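Local structure of hemolysin-related protein (Vibrio cholerae serotype O1, 5V6F) at residues S72-W77 and A103-V108; G79-A84 and G127-E132; Q121-T126 and G133-Y138. The protein binds mannose-containing glycans through the second beta-prism lectin domain of RbmC, the part described here, and is probably a biofilm protein. All coordinates share one frame; numbering follows the deposited sequence.

Contact 1: S72-W77 and A103-V108; sequences SGLYNW and ASNKKV. With BMA (beta-D-mannopyranose), chain B; MAN (alpha-D-mannopyranose), chain C; MAN (alpha-D-mannopyranose), chain D; SO4 (sulfate ion), chain E.
Ala-103 sets its methyl group against the backbone of strand 65-75, CB lying 3.4 Å from Leu-74 O. It faces Tyr-75 in a non-hydrogen-bonded antiparallel pair. Ser-104 exchanges two backbone hydrogen bonds with Leu-74, and its OG lies 3.6 Å from Leu-74 CB. A water accepts from this hydroxyl and donates to Leu-74 O and Asn-76 OD1, joining the turn to the end of the strand. The chain turns sharply at Ser-104 and Asn-105; the side chains of Asn-105 and Leu-74 lie side by side, ND2 3.5 Å from Leu-74 CD2. Between the Leu-74/Ser-104 and Ser-72/Lys-107 pairs the register shifts by one, a beta bulge, where Gly-73 CA lies 3.6 Å from Ser-104 O. This strand end belongs to the glycan site of the beta-prism lectin: Tyr-75 OH is hydrogen-bonded to O4 of the beta-mannose (2.8 Å), which lies at the ring edge. Trp-77 presents an indole face to the same sugar, CZ2 3.5 Å from C1, with Asn-76 CB on the opposite face. Lys-106 bends at chi3 and chi4, and its NZ bonds back to Ala-103 O; N and NZ both donate to one sulfate oxygen, the ion probably from the crystallisation liquor. Lys-107 pairs with Ser-72 through two backbone hydrogen bonds and extends beyond CG, CE passing 3.9 Å from Ser-72 CB, before NZ reaches Gly-8 O and a salt bridge with Glu-109.

Contact 2: G79-A84 and G127-E132; sequences GYHIVA and GGWLVE
The imidazole of His-81 has Leu-130 on one face and the carboxylate of Glu-132 at its edge. Leu-130 CD1 makes a CH-pi contact 3.8 Å from the His-81 ring centroid, and the same methyl sits over the centre of the Trp-129 indole, so it is shared by two rings whose planes stand 79° apart. Trp-129 approaches His-81 obliquely, CZ3 lying 3.9 Å from NE2. In the imidazole plane, ND1 is hydrogen-bonded to Glu-132 OE2 at an unusually short 2.5 Å, a length to treat with caution; OE2 uses its anti lone pair, and the carboxylate plane is turned 63° from the ring. The bend of Glu-132 at chi2 (75°) swings CD back toward the histidine. Strands 80-89 and 131-137 belong to different antiparallel sheets of the beta-prism, and the touching parts run at nearly a right angle, joined by Ile-82 N to Val-131 O at 2.9 Å. Beside this bond Ile-82 CG1 packs 3.5 Å from Glu-132 O. With His-81 NE2 also hydrogen-bonded, to Gly-78 O, both imidazole nitrogens are held, consistent with a positively charged ring beside the carboxylate. Glu-132 OE1 is held by Thr-12 OG1 and, weakly, by Gly-127 N at the start of the loop that carries Trp-129. That indole lines the glycan pocket, about 4 Å from bound mannose at the nearest atoms, its CH2 touching the backbone O of Trp-77.

Contact 3: Q121-T126 and G133-Y138; sequences QINVWT and GFQFVY
The carbonyl oxygen of Gln-135 takes one hydrogen bond from the facing strand, from Asn-123 N at 2.9 Å, and a weaker CA-H...O contact from Ile-122, whose CA lies 3.3 Å from the same Gln-135 O. Asn-123 O accepts from Gln-135 N in return, completing a hydrogen-bonded antiparallel pair whose side chains lie side by side. Asn-123 ND2 donates to Gln-135 OE1 at 3.0 Å; the acceptor lies in the asparagine's amide plane, while the two amides are turned 63° from each other. On its other branch, Asn-123 OD1 receives Gln-121 NE2, so both ends of this buried amide are satisfied and its rotation is fixed. Val-137 CG2 also packs against Asn-123 ND2, at 3.4 Å. Further along this face, the indole of Trp-125 directs its six-membered rim at the neighbouring backbone, its edge lying against the main chain from Gly-133 to Gln-135. CE3 meets Gly-133 O at 3.6 Å, and CZ3 and CH2 reach Gln-135 CB. The other face is apolar. Ile-122 CG2 lies 4.2 Å from Phe-134 CD2. Ile-122 CG1 meets the edge of the Phe-136 ring, 4.1 Å from CD1. The two strands form a beta hairpin at the centre of one sheet of the beta-prism, with strand 7-8 beyond 131-137 and strand 13-18 beyond 121-126. Gln-14 and Gln-16 of strand 13-18 pack along the amide face, whereas the apolar face turns to the interior, where Phe-134 meets Ile-82 and Ile-85 of strand 80-89 and Val-124 meets Val-44 of strand 44-45.

In the fold
From the N terminus, 72-77 and 79-84 come almost together, so contacts 1 and 2 open on consecutive strands of one sheet. Contact 1 closes at 103-108, bringing strand 106-112 to the edge of that sheet. Contact 2 is still open and crosses it, closing only at 127-132. By then 121-126 has opened contact 3, which crosses contact 2 and closes the terminal hairpin at 133-138; contacts 1 and 3 lie in series. Contact 2 ties two of the three sheets together, that of strands 65-75 and 80-89 and that of 121-126 and 131-137; it meets contact 1 at Gly-73 within the sheet and at Trp-77 beside the glycan, and contact 3 through Ile-82, Glu-132 and Phe-134.

Contact 1: S72-W77 and A103-V108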
loop_
_atom_site.group_PDB
_atom_site.type_symbol
_atom_site.label_atom_id
_atom_site.label_comp_id
_atom_site.label_asym_id
_atom_site.label_seq_id
_atom_site.Cartn_x
_atom_site.Cartn_y
_atom_site.Cartn_z
ATOM N N SER A 72 -3.775 2.006 -9.435
ATOM C CA SER A 72 -4.941 2.624 -8.822
ATOM C C SER A 72 -6.002 2.804 -9.894
ATOM O O SER A 72 -5.698 2.836 -11.087
ATOM C CB SER A 72 -4.597 3.981 -8.193
ATOM O OG SER A 72 -3.485 3.889 -7.321
ATOM N N GLY A 73 -7.255 2.921 -9.472
ATOM C CA GLY A 73 -8.305 3.175 -10.441
ATOM C C GLY A 73 -9.676 3.200 -9.808
ATOM O O GLY A 73 -9.826 3.222 -8.584
ATOM N N LEU A 74 -10.678 3.204 -10.683
ATOM C CA LEU A 74 -12.082 3.214 -10.290
ATOM C C LEU A 74 -12.508 1.781 -10.009
ATOM O O LEU A 74 -12.835 1.020 -10.922
ATOM C CB LEU A 74 -12.941 3.845 -11.381
ATOM C CG LEU A 74 -14.444 3.907 -11.103
ATOM C CD1 LEU A 74 -14.743 4.693 -9.837
ATOM C CD2 LEU A 74 -15.168 4.527 -12.285
ATOM N N TYR A 75 -12.486 1.417 -8.730
ATOM C CA TYR A 75 -12.852 0.079 -8.294
ATOM C C TYR A 75 -14.287 -0.243 -8.693
ATOM O O TYR A 75 -15.180 0.604 -8.607
ATOM C CB TYR A 75 -12.675 -0.007 -6.779
ATOM C CG TYR A 75 -12.807 -1.378 -6.168
ATOM C CD1 TYR A 75 -12.059 -2.453 -6.636
ATOM C CD2 TYR A 75 -13.658 -1.593 -5.093
ATOM C CE1 TYR A 75 -12.173 -3.707 -6.062
ATOM C CE2 TYR A 75 -13.774 -2.842 -4.511
ATOM C CZ TYR A 75 -13.028 -3.895 -4.997
ATOM O OH TYR A 75 -13.132 -5.146 -4.431
ATOM N N ASN A 76 -14.511 -1.491 -9.118
ATOM C CA ASN A 76 -15.802 -1.867 -9.682
ATOM C C ASN A 76 -16.942 -1.791 -8.675
ATOM O O ASN A 76 -18.102 -1.679 -9.085
ATOM C CB ASN A 76 -15.744 -3.281 -10.251
ATOM C CG ASN A 76 -15.026 -3.348 -11.577
ATOM O OD1 ASN A 76 -14.782 -2.335 -12.238
ATOM N ND2 ASN A 76 -14.685 -4.550 -11.977
ATOM N N TRP A 77 -16.656 -1.876 -7.380
ATOM C CA TRP A 77 -17.691 -1.735 -6.365
ATOM C C TRP A 77 -17.725 -0.329 -5.781
ATOM O O TRP A 77 -18.438 -0.086 -4.801
ATOM C CB TRP A 77 -17.503 -2.799 -5.278
ATOM C CG TRP A 77 -17.904 -4.147 -5.792
ATOM C CD1 TRP A 77 -19.147 -4.709 -5.736
ATOM C CD2 TRP A 77 -17.072 -5.086 -6.485
ATOM N NE1 TRP A 77 -19.137 -5.942 -6.337
ATOM C CE2 TRP A 77 -17.876 -6.196 -6.809
ATOM C CE3 TRP A 77 -15.723 -5.099 -6.856
ATOM C CZ2 TRP A 77 -17.376 -7.308 -7.486
ATOM C CZ3 TRP A 77 -15.231 -6.204 -7.525
ATOM C CH2 TRP A 77 -16.055 -7.295 -7.828
ATOM N N ALA A 103 -10.974 -2.914 -11.713
ATOM C CA ALA A 103 -11.042 -1.465 -11.739
ATOM C C ALA A 103 -10.904 -0.979 -13.171
ATOM O O ALA A 103 -10.203 -1.584 -13.990
ATOM C CB ALA A 103 -9.955 -0.828 -10.869
ATOM N N SER A 104 -11.580 0.124 -13.457
ATOM C CA SER A 104 -11.439 0.858 -14.702
ATOM C C SER A 104 -10.668 2.147 -14.434
ATOM O O SER A 104 -10.286 2.446 -13.299
ATOM C CB SER A 104 -12.812 1.159 -15.303
ATOM O OG SER A 104 -13.530 2.070 -14.485
ATOM N N ASN A 105 -10.443 2.914 -15.500
ATOM C CA ASN A 105 -9.785 4.216 -15.409
ATOM C C ASN A 105 -8.522 4.133 -14.558
ATOM O O ASN A 105 -8.298 4.931 -13.645
ATOM C CB ASN A 105 -10.747 5.265 -14.859
ATOM C CG ASN A 105 -12.013 5.371 -15.679
ATOM O OD1 ASN A 105 -11.965 5.379 -16.907
ATOM N ND2 ASN A 105 -13.154 5.427 -15.006
ATOM N N LYS A 106 -7.681 3.163 -14.880
ATOM C CA LYS A 106 -6.534 2.851 -14.047
ATOM C C LYS A 106 -5.341 3.735 -14.386
ATOM O O LYS A 106 -5.229 4.303 -15.476
ATOM C CB LYS A 106 -6.151 1.378 -14.191
ATOM C CG LYS A 106 -7.189 0.416 -13.609
ATOM C CD LYS A 106 -6.752 -1.046 -13.674
ATOM C CE LYS A 106 -6.607 -1.550 -15.105
ATOM N NZ LYS A 106 -7.857 -1.390 -15.892
ATOM N N LYS A 107 -4.457 3.865 -13.406
ATOM C CA LYS A 107 -3.140 4.449 -13.588
ATOM C C LYS A 107 -2.131 3.546 -12.898
ATOM O O LYS A 107 -2.471 2.809 -11.968
ATOM C CB LYS A 107 -3.052 5.865 -13.012
ATOM C CG LYS A 107 -3.296 5.943 -11.515
ATOM C CD LYS A 107 -3.039 7.344 -10.989
ATOM C CE LYS A 107 -3.254 7.422 -9.481
ATOM N NZ LYS A 107 -2.809 8.729 -8.914
ATOM N N VAL A 108 -0.888 3.599 -13.368
ATOM C CA VAL A 108 0.207 2.844 -12.777
ATOM C C VAL A 108 1.330 3.817 -12.454
ATOM O O VAL A 108 1.773 4.572 -13.326
ATOM C CB VAL A 108 0.706 1.725 -13.710
ATOM C CG1 VAL A 108 1.796 0.896 -13.026
ATOM C CG2 VAL A 108 -0.448 0.840 -14.137
HETATM C C1 BMA B . -17.692 -8.675 -4.239
HETATM C C2 BMA B . -18.329 -7.862 -3.118
HETATM C C3 BMA B . -17.465 -6.607 -2.842
HETATM C C4 BMA B . -15.970 -6.930 -2.730
HETATM C C5 BMA B . -15.514 -7.841 -3.884
HETATM C C6 BMA B . -14.108 -8.345 -3.715
HETATM O O1 BMA B . -18.414 -9.875 -4.385
HETATM O O2 BMA B . -18.391 -8.620 -1.915
HETATM O O3 BMA B . -17.848 -5.950 -1.652
HETATM O O4 BMA B . -15.221 -5.700 -2.728
HETATM O O5 BMA B . -16.373 -8.999 -3.931
HETATM O O6 BMA B . -13.935 -8.719 -2.357
HETATM C C1 MAN C . -12.562 -9.052 -2.128
HETATM C C2 MAN C . -12.462 -9.660 -0.739
HETATM C C3 MAN C . -12.768 -8.589 0.294
HETATM C C4 MAN C . -11.908 -7.320 0.059
HETATM C C5 MAN C . -12.011 -6.847 -1.416
HETATM C C6 MAN C . -11.058 -5.698 -1.768
HETATM O O2 MAN C . -11.139 -10.108 -0.465
HETATM O O3 MAN C . -12.583 -9.082 1.619
HETATM O O4 MAN C . -12.362 -6.275 0.899
HETATM O O5 MAN C . -11.714 -7.949 -2.288
HETATM O O6 MAN C . -9.724 -6.106 -1.469
HETATM C C1 MAN D . -18.581 -4.739 -1.879
HETATM C C2 MAN D . -18.691 -4.042 -0.527
HETATM C C3 MAN D . -19.659 -4.827 0.362
HETATM C C4 MAN D . -20.993 -5.060 -0.367
HETATM C C5 MAN D . -20.724 -5.774 -1.697
HETATM C C6 MAN D . -21.975 -5.977 -2.524
HETATM O O2 MAN D . -19.229 -2.722 -0.657
HETATM O O3 MAN D . -19.871 -4.189 1.617
HETATM O O4 MAN D . -21.850 -5.863 0.420
HETATM O O5 MAN D . -19.820 -4.972 -2.475
HETATM O O6 MAN D . -22.634 -4.726 -2.638
HETATM S S SO4 E . -8.711 1.572 -18.299
HETATM O O1 SO4 E . -8.758 3.015 -18.532
HETATM O O2 SO4 E . -10.072 1.055 -18.159
HETATM O O3 SO4 E . -7.954 1.307 -17.084
HETATM O O4 SO4 E . -8.054 0.925 -19.433
HETATM O O HOH W 1 -15.312 0.439 -12.328
#

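Contact 2: G79-A84 and G127-E132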
loop_
_atom_site.group_PDB
_atom_site.type_symbol
_atom_site.label_atom_id
_atom_site.label_comp_id
_atom_site.label_asym_id
_atom_site.label_seq_id
_atom_site.Cartn_x
_atom_site.Cartn_y
_atom_site.Cartn_z
ATOM N N GLY A 79 -15.620 3.901 -6.191
ATOM C CA GLY A 79 -14.588 4.784 -5.696
ATOM C C GLY A 79 -13.232 4.550 -6.336
ATOM O O GLY A 79 -12.931 3.483 -6.873
ATOM N N TYR A 80 -12.399 5.587 -6.259
ATOM C CA TYR A 80 -11.013 5.528 -6.697
ATOM C C TYR A 80 -10.132 5.118 -5.522
ATOM O O TYR A 80 -10.110 5.796 -4.488
ATOM C CB TYR A 80 -10.568 6.880 -7.259
ATOM C CG TYR A 80 -11.036 7.120 -8.676
ATOM C CD1 TYR A 80 -10.280 6.695 -9.760
ATOM C CD2 TYR A 80 -12.244 7.756 -8.929
ATOM C CE1 TYR A 80 -10.708 6.906 -11.058
ATOM C CE2 TYR A 80 -12.679 7.973 -10.224
ATOM C CZ TYR A 80 -11.908 7.544 -11.282
ATOM O OH TYR A 80 -12.332 7.750 -12.574
ATOM N N HIS A 81 -9.402 4.016 -5.682
ATOM C CA HIS A 81 -8.526 3.517 -4.630
ATOM C C HIS A 81 -7.301 2.875 -5.261
ATOM O O HIS A 81 -7.216 2.706 -6.478
ATOM C CB HIS A 81 -9.215 2.476 -3.737
ATOM C CG HIS A 81 -10.669 2.731 -3.494
ATOM N ND1 HIS A 81 -11.128 3.457 -2.417
ATOM C CD2 HIS A 81 -11.768 2.327 -4.172
ATOM C CE1 HIS A 81 -12.447 3.504 -2.451
ATOM N NE2 HIS A 81 -12.861 2.824 -3.504
ATOM N N ILE A 82 -6.352 2.504 -4.406
ATOM C CA ILE A 82 -5.264 1.625 -4.813
ATOM C C ILE A 82 -5.806 0.207 -4.862
ATOM O O ILE A 82 -6.393 -0.281 -3.887
ATOM C CB ILE A 82 -4.075 1.743 -3.845
ATOM C CG1 ILE A 82 -3.447 3.140 -3.958
ATOM C CG2 ILE A 82 -3.044 0.633 -4.117
ATOM C CD1 ILE A 82 -2.255 3.387 -3.035
ATOM N N VAL A 83 -5.625 -0.460 -5.999
ATOM C CA VAL A 83 -6.129 -1.813 -6.169
ATOM C C VAL A 83 -5.020 -2.858 -6.203
ATOM O O VAL A 83 -5.287 -4.024 -5.881
ATOM C CB VAL A 83 -7.024 -1.935 -7.423
ATOM C CG1 VAL A 83 -8.281 -1.086 -7.247
ATOM C CG2 VAL A 83 -6.274 -1.541 -8.694
ATOM N N ALA A 84 -3.787 -2.483 -6.545
ATOM C CA ALA A 84 -2.701 -3.450 -6.565
ATOM C C ALA A 84 -1.377 -2.746 -6.312
ATOM O O ALA A 84 -1.177 -1.596 -6.713
ATOM C CB ALA A 84 -2.645 -4.201 -7.899
ATOM N N GLY A 127 -10.638 6.344 3.660
ATOM C CA GLY A 127 -11.940 6.793 4.101
ATOM C C GLY A 127 -12.730 5.760 4.880
ATOM O O GLY A 127 -13.930 5.960 5.103
ATOM N N GLY A 128 -12.109 4.652 5.282
ATOM C CA GLY A 128 -12.762 3.665 6.121
ATOM C C GLY A 128 -13.150 2.381 5.423
ATOM O O GLY A 128 -13.723 1.499 6.073
ATOM N N TRP A 129 -12.874 2.244 4.126
ATOM C CA TRP A 129 -13.165 1.018 3.392
ATOM C C TRP A 129 -11.911 0.429 2.762
ATOM O O TRP A 129 -11.569 -0.724 3.044
ATOM C CB TRP A 129 -14.231 1.289 2.321
ATOM C CG TRP A 129 -14.576 0.092 1.471
ATOM C CD1 TRP A 129 -14.494 -1.227 1.826
ATOM C CD2 TRP A 129 -15.060 0.114 0.124
ATOM N NE1 TRP A 129 -14.897 -2.024 0.781
ATOM C CE2 TRP A 129 -15.251 -1.225 -0.275
ATOM C CE3 TRP A 129 -15.350 1.136 -0.784
ATOM C CZ2 TRP A 129 -15.714 -1.565 -1.543
ATOM C CZ3 TRP A 129 -15.809 0.796 -2.040
ATOM C CH2 TRP A 129 -15.987 -0.543 -2.408
ATOM N N LEU A 130 -11.220 1.182 1.910
ATOM C CA LEU A 130 -10.010 0.728 1.244
ATOM C C LEU A 130 -8.932 1.790 1.409
ATOM O O LEU A 130 -9.157 2.855 1.995
ATOM C CB LEU A 130 -10.275 0.443 -0.239
ATOM C CG LEU A 130 -11.364 -0.595 -0.512
ATOM C CD1 LEU A 130 -11.757 -0.579 -1.970
ATOM C CD2 LEU A 130 -10.899 -1.983 -0.100
ATOM N N VAL A 131 -7.747 1.491 0.891
ATOM C CA VAL A 131 -6.646 2.442 0.882
ATOM C C VAL A 131 -6.738 3.261 -0.395
ATOM O O VAL A 131 -6.677 2.714 -1.501
ATOM C CB VAL A 131 -5.293 1.725 0.982
ATOM C CG1 VAL A 131 -4.142 2.710 0.779
ATOM C CG2 VAL A 131 -5.170 1.030 2.329
ATOM N N GLU A 132 -6.887 4.576 -0.247
ATOM C CA GLU A 132 -6.863 5.452 -1.407
ATOM C C GLU A 132 -5.451 5.841 -1.820
ATOM O O GLU A 132 -5.198 6.030 -3.013
ATOM C CB GLU A 132 -7.685 6.711 -1.136
ATOM C CG GLU A 132 -9.186 6.484 -1.262
ATOM C CD GLU A 132 -9.771 5.731 -0.084
ATOM O OE1 GLU A 132 -9.611 6.204 1.062
ATOM O OE2 GLU A 132 -10.394 4.669 -0.297
#

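Contact 3: Q121-T126 and G133-Y138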
loop_
_atom_site.group_PDB
_atom_site.type_symbol
_atom_site.label_atom_id
_atom_site.label_comp_id
_atom_site.label_asym_id
_atom_site.label_seq_id
_atom_site.Cartn_x
_atom_site.Cartn_y
_atom_site.Cartn_z
ATOM N N GLN A 121 8.625 6.126 7.677
ATOM C CA GLN A 121 7.210 6.321 7.944
ATOM C C GLN A 121 6.443 6.075 6.655
ATOM O O GLN A 121 6.943 6.340 5.559
ATOM C CB GLN A 121 6.956 7.733 8.492
ATOM C CG GLN A 121 5.502 8.096 8.748
ATOM C CD GLN A 121 5.362 9.456 9.406
ATOM O OE1 GLN A 121 5.806 9.660 10.538
ATOM N NE2 GLN A 121 4.752 10.397 8.698
ATOM N N ILE A 122 5.238 5.533 6.800
ATOM C CA ILE A 122 4.301 5.378 5.698
ATOM C C ILE A 122 3.088 6.230 6.028
ATOM O O ILE A 122 2.462 6.050 7.082
ATOM C CB ILE A 122 3.889 3.915 5.474
ATOM C CG1 ILE A 122 5.120 3.008 5.372
ATOM C CG2 ILE A 122 3.028 3.803 4.209
ATOM C CD1 ILE A 122 4.787 1.522 5.267
ATOM N N ASN A 123 2.771 7.170 5.149
ATOM C CA ASN A 123 1.511 7.884 5.231
ATOM C C ASN A 123 0.481 7.101 4.432
ATOM O O ASN A 123 0.781 6.599 3.348
ATOM C CB ASN A 123 1.648 9.309 4.693
ATOM C CG ASN A 123 2.649 10.133 5.482
ATOM O OD1 ASN A 123 2.769 9.985 6.697
ATOM N ND2 ASN A 123 3.373 11.003 4.793
ATOM N N VAL A 124 -0.718 6.961 4.994
ATOM C CA VAL A 124 -1.783 6.168 4.393
ATOM C C VAL A 124 -3.064 6.986 4.414
ATOM O O VAL A 124 -3.435 7.537 5.456
ATOM C CB VAL A 124 -2.000 4.835 5.135
ATOM C CG1 VAL A 124 -3.030 3.984 4.404
ATOM C CG2 VAL A 124 -0.680 4.083 5.292
ATOM N N TRP A 125 -3.741 7.052 3.272
ATOM C CA TRP A 125 -5.013 7.750 3.149
ATOM C C TRP A 125 -6.124 6.719 3.004
ATOM O O TRP A 125 -6.066 5.859 2.117
ATOM C CB TRP A 125 -5.000 8.704 1.953
ATOM C CG TRP A 125 -4.159 9.926 2.168
ATOM C CD1 TRP A 125 -4.600 11.168 2.525
ATOM C CD2 TRP A 125 -2.732 10.027 2.043
ATOM N NE1 TRP A 125 -3.539 12.036 2.625
ATOM C CE2 TRP A 125 -2.382 11.361 2.336
ATOM C CE3 TRP A 125 -1.720 9.120 1.713
ATOM C CZ2 TRP A 125 -1.061 11.809 2.311
ATOM C CZ3 TRP A 125 -0.409 9.569 1.685
ATOM C CH2 TRP A 125 -0.092 10.901 1.983
ATOM N N THR A 126 -7.120 6.794 3.885
ATOM C CA THR A 126 -8.272 5.908 3.827
ATOM C C THR A 126 -9.508 6.666 4.279
ATOM O O THR A 126 -9.431 7.528 5.162
ATOM C CB THR A 126 -8.096 4.654 4.695
ATOM O OG1 THR A 126 -9.236 3.798 4.536
ATOM C CG2 THR A 126 -7.940 5.010 6.174
ATOM N N GLY A 133 -4.521 5.952 -0.872
ATOM C CA GLY A 133 -3.164 6.333 -1.222
ATOM C C GLY A 133 -2.184 5.984 -0.123
ATOM O O GLY A 133 -2.566 5.685 1.010
ATOM N N PHE A 134 -0.899 6.019 -0.479
ATOM C CA PHE A 134 0.159 5.896 0.516
ATOM C C PHE A 134 1.424 6.566 0.000
ATOM O O PHE A 134 1.569 6.850 -1.192
ATOM C CB PHE A 134 0.429 4.431 0.909
ATOM C CG PHE A 134 1.250 3.649 -0.089
ATOM C CD1 PHE A 134 0.640 2.997 -1.150
ATOM C CD2 PHE A 134 2.624 3.537 0.055
ATOM C CE1 PHE A 134 1.384 2.267 -2.059
ATOM C CE2 PHE A 134 3.376 2.804 -0.851
ATOM C CZ PHE A 134 2.756 2.171 -1.908
ATOM N N GLN A 135 2.337 6.826 0.931
ATOM C CA GLN A 135 3.554 7.566 0.644
ATOM C C GLN A 135 4.648 7.121 1.600
ATOM O O GLN A 135 4.391 6.896 2.785
ATOM C CB GLN A 135 3.311 9.072 0.783
ATOM C CG GLN A 135 4.546 9.928 0.655
ATOM C CD GLN A 135 4.257 11.384 0.931
ATOM O OE1 GLN A 135 3.573 11.723 1.902
ATOM N NE2 GLN A 135 4.764 12.259 0.072
ATOM N N PHE A 136 5.864 7.003 1.075
ATOM C CA PHE A 136 7.045 6.731 1.883
ATOM C C PHE A 136 7.730 8.039 2.267
ATOM O O PHE A 136 7.849 8.953 1.445
ATOM C CB PHE A 136 8.042 5.855 1.119
ATOM C CG PHE A 136 7.556 4.460 0.819
ATOM C CD1 PHE A 136 6.848 3.726 1.755
ATOM C CD2 PHE A 136 7.831 3.878 -0.408
ATOM C CE1 PHE A 136 6.420 2.442 1.472
ATOM C CE2 PHE A 136 7.407 2.594 -0.695
ATOM C CZ PHE A 136 6.700 1.877 0.245
ATOM N N VAL A 137 8.205 8.111 3.507
ATOM C CA VAL A 137 8.903 9.279 4.034
ATOM C C VAL A 137 10.285 8.845 4.507
ATOM O O VAL A 137 10.434 7.776 5.108
ATOM C CB VAL A 137 8.121 9.934 5.193
ATOM C CG1 VAL A 137 8.767 11.246 5.598
ATOM C CG2 VAL A 137 6.654 10.140 4.819
ATOM N N TYR A 138 11.289 9.684 4.251
ATOM C CA TYR A 138 12.667 9.411 4.657
ATOM C C TYR A 138 13.150 10.364 5.747
ATOM O O TYR A 138 12.533 11.394 6.023
ATOM C CB TYR A 138 13.611 9.511 3.459
ATOM C CG TYR A 138 13.163 8.723 2.253
ATOM C CD1 TYR A 138 12.944 7.359 2.337
ATOM C CD2 TYR A 138 12.972 9.342 1.025
ATOM C CE1 TYR A 138 12.539 6.630 1.237
ATOM C CE2 TYR A 138 12.565 8.622 -0.083
ATOM C CZ TYR A 138 12.350 7.264 0.030
ATOM O OH TYR A 138 11.946 6.535 -1.065
ATOM O OXT TYR A 138 14.192 10.124 6.366
#